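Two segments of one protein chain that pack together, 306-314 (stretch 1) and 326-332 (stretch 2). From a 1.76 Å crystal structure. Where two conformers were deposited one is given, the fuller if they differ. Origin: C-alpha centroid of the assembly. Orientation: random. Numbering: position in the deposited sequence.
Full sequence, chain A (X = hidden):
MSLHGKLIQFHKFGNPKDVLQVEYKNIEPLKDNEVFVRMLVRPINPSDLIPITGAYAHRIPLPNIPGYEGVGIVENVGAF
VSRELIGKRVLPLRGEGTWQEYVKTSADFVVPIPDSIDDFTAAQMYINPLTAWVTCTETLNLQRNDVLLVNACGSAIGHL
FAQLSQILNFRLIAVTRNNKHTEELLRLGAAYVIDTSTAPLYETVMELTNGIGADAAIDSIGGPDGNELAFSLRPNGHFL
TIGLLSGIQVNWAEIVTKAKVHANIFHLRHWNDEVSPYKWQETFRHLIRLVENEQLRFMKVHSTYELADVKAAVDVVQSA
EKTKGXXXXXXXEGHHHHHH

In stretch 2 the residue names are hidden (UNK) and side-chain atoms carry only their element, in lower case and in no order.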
ATOM      1  N   GLU A 306     -14.463 -15.734   2.652  0.50 25.15           N
ATOM      2  CA  GLU A 306     -15.624 -14.922   2.923  0.50 26.18           C
ATOM      3  C   GLU A 306     -15.369 -14.059   4.155  0.50 26.48           C
ATOM      4  O   GLU A 306     -14.632 -14.448   5.077  0.50 25.60           O
ATOM      5  CB  GLU A 306     -16.844 -15.818   3.115  0.50 26.80           C
ATOM      6  CG  GLU A 306     -17.118 -16.658   1.878  0.50 28.53           C
ATOM      7  CD  GLU A 306     -17.823 -15.857   0.816  0.50 30.93           C
ATOM      8  OE1 GLU A 306     -18.581 -14.928   1.182  0.50 31.37           O
ATOM      9  OE2 GLU A 306     -17.630 -16.161  -0.375  0.50 32.85           O
ATOM     10  N   LEU A 307     -15.995 -12.891   4.171  1.00 26.62           N
ATOM     11  CA  LEU A 307     -15.875 -11.969   5.295  1.00 28.22           C
ATOM     12  C   LEU A 307     -15.960 -12.671   6.687  1.00 29.15           C
ATOM     13  O   LEU A 307     -15.112 -12.405   7.541  1.00 30.32           O
ATOM     14  CB  LEU A 307     -16.893 -10.834   5.112  1.00 29.49           C
ATOM     15  CG  LEU A 307     -16.680  -9.489   5.796  1.00 30.20           C
ATOM     16  CD1 LEU A 307     -15.377  -8.821   5.392  1.00 27.66           C
ATOM     17  CD2 LEU A 307     -17.908  -8.636   5.491  1.00 27.73           C
ATOM     18  N   ALA A 308     -16.896 -13.629   6.871  1.00 29.07           N
ATOM     19  CA  ALA A 308     -17.048 -14.354   8.149  1.00 28.35           C
ATOM     20  C   ALA A 308     -15.815 -15.115   8.588  1.00 28.04           C
ATOM     21  O   ALA A 308     -15.628 -15.358   9.787  1.00 26.59           O
ATOM     22  CB  ALA A 308     -18.256 -15.313   8.137  1.00 30.62           C
ATOM     23  N   ASP A 309     -14.984 -15.492   7.620  1.00 27.08           N
ATOM     24  CA  ASP A 309     -13.793 -16.273   7.881  1.00 26.79           C
ATOM     25  C   ASP A 309     -12.544 -15.418   7.998  1.00 25.74           C
ATOM     26  O   ASP A 309     -11.434 -15.872   7.730  1.00 25.13           O
ATOM     27  CB  ASP A 309     -13.604 -17.292   6.758  1.00 28.80           C
ATOM     28  CG  ASP A 309     -14.633 -18.375   6.796  1.00 35.03           C
ATOM     29  OD1 ASP A 309     -14.767 -18.989   7.872  1.00 39.13           O
ATOM     30  OD2 ASP A 309     -15.322 -18.597   5.764  1.00 39.74           O
ATOM     31  N   VAL A 310     -12.711 -14.168   8.413  1.00 24.20           N
ATOM     32  CA  VAL A 310     -11.559 -13.245   8.505  1.00 23.81           C
ATOM     33  C   VAL A 310     -10.444 -13.752   9.401  1.00 23.87           C
ATOM     34  O   VAL A 310      -9.250 -13.632   9.078  1.00 23.33           O
ATOM     35  CB  VAL A 310     -12.043 -11.820   8.939  1.00 23.73           C
ATOM     36  CG1 VAL A 310     -12.687 -11.887  10.337  1.00 22.38           C
ATOM     37  CG2 VAL A 310     -10.891 -10.802   8.902  1.00 22.17           C
ATOM     38  N   LYS A 311     -10.787 -14.370  10.537  1.00 25.49           N
ATOM     39  CA  LYS A 311      -9.707 -14.821  11.407  1.00 27.02           C
ATOM     40  C   LYS A 311      -8.774 -15.807  10.718  1.00 26.04           C
ATOM     41  O   LYS A 311      -7.566 -15.694  10.847  1.00 26.41           O
ATOM     42  CB  LYS A 311     -10.239 -15.403  12.712  1.00 28.09           C
ATOM     43  CG  LYS A 311     -10.786 -14.318  13.621  1.00 32.04           C
ATOM     44  CD  LYS A 311     -11.251 -14.929  14.941  1.00 39.39           C
ATOM     45  CE  LYS A 311     -11.468 -13.842  15.980  1.00 41.09           C
ATOM     46  NZ  LYS A 311     -11.531 -14.421  17.369  1.00 45.58           N
ATOM     47  N   ALA A 312      -9.342 -16.746   9.973  1.00 26.58           N
ATOM     48  CA  ALA A 312      -8.512 -17.748   9.251  1.00 25.99           C
ATOM     49  C   ALA A 312      -7.650 -17.035   8.220  1.00 25.08           C
ATOM     50  O   ALA A 312      -6.474 -17.330   8.045  1.00 24.36           O
ATOM     51  CB  ALA A 312      -9.389 -18.811   8.589  1.00 25.71           C
ATOM     52  N   ALA A 313      -8.251 -16.077   7.544  1.00 24.90           N
ATOM     53  CA  ALA A 313      -7.545 -15.327   6.503  1.00 24.70           C
ATOM     54  C   ALA A 313      -6.354 -14.556   7.064  1.00 24.80           C
ATOM     55  O   ALA A 313      -5.261 -14.547   6.498  1.00 24.56           O
ATOM     56  CB  ALA A 313      -8.534 -14.391   5.755  1.00 24.34           C
ATOM     57  N   VAL A 314      -6.571 -13.907   8.203  1.00 26.30           N
ATOM     58  CA  VAL A 314      -5.524 -13.114   8.808  1.00 26.47           C
ATOM     59  C   VAL A 314      -4.379 -13.999   9.247  1.00 28.00           C
ATOM     60  O   VAL A 314      -3.227 -13.648   9.015  1.00 27.68           O
ATOM     61  CB  VAL A 314      -6.076 -12.167   9.929  1.00 27.41           C
ATOM     62  CG1 VAL A 314      -4.930 -11.536  10.692  1.00 29.46           C
ATOM     63  CG2 VAL A 314      -6.933 -11.072   9.274  1.00 25.26           C
ATOM     64  N   UNK A 326      -1.530 -12.235  -2.786  1.00 28.59           N
ATOM     65  CA  UNK A 326      -2.436 -11.508  -1.928  1.00 26.56           C
ATOM     66  C   UNK A 326      -3.643 -12.347  -1.444  1.00 25.37           C
ATOM     67  O   UNK A 326      -4.242 -13.055  -2.234  1.00 23.48           O
ATOM     68  c   UNK A 326      -2.936 -10.312  -2.743  1.00 27.61           C
ATOM     69  c   UNK A 326      -2.581  -8.522  -0.999  1.00 33.70           C
ATOM     70  c   UNK A 326      -1.805  -7.457  -1.719  1.00 38.65           C
ATOM     71  c   UNK A 326      -3.589  -9.243  -1.915  1.00 29.75           C
ATOM     72  n   UNK A 326      -1.060  -6.643  -0.733  1.00 38.73           N
ATOM     73  N   UNK A 327      -3.977 -12.270  -0.145  1.00 23.64           N
ATOM     74  CA  UNK A 327      -5.146 -12.918   0.384  1.00 22.23           C
ATOM     75  C   UNK A 327      -6.301 -11.914   0.341  1.00 21.60           C
ATOM     76  O   UNK A 327      -6.099 -10.744   0.626  1.00 22.49           O
ATOM     77  c   UNK A 327      -3.675 -14.292   1.907  1.00 23.22           C
ATOM     78  c   UNK A 327      -6.171 -14.026   2.431  1.00 22.87           C
ATOM     79  c   UNK A 327      -4.902 -13.340   1.845  1.00 23.37           C
ATOM     80  N   UNK A 328      -7.483 -12.347  -0.045  1.00 20.59           N
ATOM     81  CA  UNK A 328      -8.640 -11.442  -0.123  1.00 20.95           C
ATOM     82  C   UNK A 328      -9.827 -11.897   0.669  1.00 21.07           C
ATOM     83  O   UNK A 328     -10.045 -13.116   0.847  1.00 20.24           O
ATOM     84  c   UNK A 328      -6.160  -9.641  -4.278  1.00 22.04           C
ATOM     85  c   UNK A 328      -6.123 -10.996  -3.981  1.00 23.13           C
ATOM     86  c   UNK A 328      -8.095  -9.361  -2.837  1.00 21.04           C
ATOM     87  c   UNK A 328      -9.102 -11.316  -1.596  1.00 20.88           C
ATOM     88  c   UNK A 328      -7.149  -8.832  -3.701  1.00 22.39           C
ATOM     89  c   UNK A 328      -8.074 -10.733  -2.521  1.00 22.52           C
ATOM     90  c   UNK A 328      -7.109 -11.540  -3.124  1.00 20.62           C
ATOM     91  N   UNK A 329     -10.646 -10.907   1.058  1.00 19.29           N
ATOM     92  CA  UNK A 329     -11.947 -11.129   1.690  1.00 20.30           C
ATOM     93  C   UNK A 329     -12.999 -10.840   0.679  1.00 21.24           C
ATOM     94  O   UNK A 329     -13.050  -9.730   0.140  1.00 20.91           O
ATOM     95  c   UNK A 329     -11.457 -11.838   4.801  1.00 23.20           C
ATOM     96  c   UNK A 329     -11.191  -9.277   5.076  1.00 23.40           C
ATOM     97  c   UNK A 329     -11.212 -10.443   4.081  1.00 20.18           C
ATOM     98  c   UNK A 329     -12.138 -10.180   2.880  1.00 19.91           C
ATOM     99  N   UNK A 330     -13.831 -11.842   0.371  1.00 21.42           N
ATOM    100  CA  UNK A 330     -14.705 -11.675  -0.780  1.00 24.07           C
ATOM    101  C   UNK A 330     -16.156 -11.754  -0.303  1.00 25.33           C
ATOM    102  O   UNK A 330     -16.436 -12.332   0.762  1.00 27.08           O
ATOM    103  o   UNK A 330     -14.723 -14.036  -1.388  1.00 27.53           O
ATOM    104  c   UNK A 330     -12.978 -12.670  -2.411  1.00 24.62           C
ATOM    105  c   UNK A 330     -14.430 -12.726  -1.895  1.00 23.81           C
ATOM    106  N   UNK A 331     -17.066 -11.166  -1.071  1.00 26.00           N
ATOM    107  CA  UNK A 331     -18.470 -11.117  -0.666  1.00 28.22           C
ATOM    108  C   UNK A 331     -19.411 -11.294  -1.842  1.00 28.40           C
ATOM    109  O   UNK A 331     -20.383 -10.571  -1.959  1.00 30.94           O
ATOM    110  o   UNK A 331     -18.218  -9.717   1.323  1.00 30.64           O
ATOM    111  c   UNK A 331     -18.772  -9.780   0.022  1.00 28.11           C
ATOM    112  N   UNK A 332     -19.137 -12.252  -2.712  1.00 28.40           N
ATOM    113  CA  UNK A 332     -19.919 -12.395  -3.925  1.00 29.14           C
ATOM    114  C   UNK A 332     -21.318 -12.985  -3.672  1.00 30.40           C
ATOM    115  O   UNK A 332     -21.440 -13.777  -2.745  1.00 31.59           O
ATOM    116  c   UNK A 332     -17.092 -10.844  -7.096  1.00 27.23           C
ATOM    117  c   UNK A 332     -15.556 -12.213  -5.830  1.00 24.68           C
ATOM    118  o   UNK A 332     -14.752 -10.555  -7.372  1.00 24.41           O
ATOM    119  c   UNK A 332     -16.660 -12.877  -5.239  1.00 26.88           C
ATOM    120  c   UNK A 332     -19.151 -13.251  -4.925  1.00 28.95           C
ATOM    121  c   UNK A 332     -15.787 -11.215  -6.767  1.00 25.30           C
ATOM    122  c   UNK A 332     -17.971 -12.526  -5.556  1.00 28.54           C
ATOM    123  c   UNK A 332     -18.171 -11.500  -6.489  1.00 28.21           C
TER
HETATM  124  O   HOH W   1     -17.163 -14.627  -2.221  1.00 37.17           O

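Position 326 opens the strand with four carbons in a row ending in a nitrogen. No atom of this chain comes within reach of stretch 1, and the terminal nitrogen is hydrogen-bonded elsewhere in the structure. An unbranched four-carbon chain with an amine end is lysine, Lys326.

At position 327 one carbon carries two more, three in all, and CA-to-CB points toward the helix. One of the two branch carbons lies 4.1 Å from CB of Ala313. Branching at CB with carbon alone gives Val327, and the near methyl is CG1.

Position 328 has one carbon followed by a ring of six carbons with no oxygen on it. Its CA-to-CB bond points away from stretch 1, and the side chain makes no contact with that stretch. This is Phe328, buried against other parts of the fold.

Position 329 has four carbons, forked at the second. CA-to-CB runs sideways, yet the end of the chain comes nearer and reaches four residues. One tip is 4.2 Å from CD1 of Leu307 and 4.1 Å from CG2 of Val310; the other is 4.0 Å from CB of Ala313, 4.0 Å from CA of Val310 and 4.1 Å from O of Glu306, so both tips meet Val310. The fork beyond CB makes it leucine, Leu329, with CD1 the first tip and CD2 the second.

At position 330 one carbon carries an oxygen and a carbon. The side-chain oxygen lies 3.7 Å from OE2 of Glu306, and water 1 sits between them. This is threonine, Thr330. Its OG1 lies 2.6 Å from the oxygen of water 1, which donates to OE2 of Glu306 at 2.4 Å and accepts from N of residue 332 at 3.1 Å. The backbone also takes part: N of Leu307 gives a weak hydrogen bond to O of Thr330 at 3.5 Å, and CA of Glu306 makes a CA-H...O contact with that same O, also at 3.5 Å.

At position 331 one carbon bears one oxygen, and that oxygen lies 4.2 Å from CB of Leu307; this is Ser331. Its OG finds its hydrogen bond elsewhere in the structure.

Position 332 shows one carbon and a six-carbon ring bearing an oxygen. The ring makes no close contact with stretch 1. This is Tyr332, and its link here is the backbone N held by the water.

The contact combines two schemes. Helix 310-314 runs nearly antiparallel to the strand, at 173°, with axes 9.2 Å apart at closest; small Ala313 faces Val327 and Leu329, and the leucine's forked end extends the apolar patch to Val310 and Leu307. Beyond it, Glu306 and Thr330 form a parallel bridge whose side chains diverge, with one water joining their polar ends.

Stretch 2 326-332: KVFLTSY
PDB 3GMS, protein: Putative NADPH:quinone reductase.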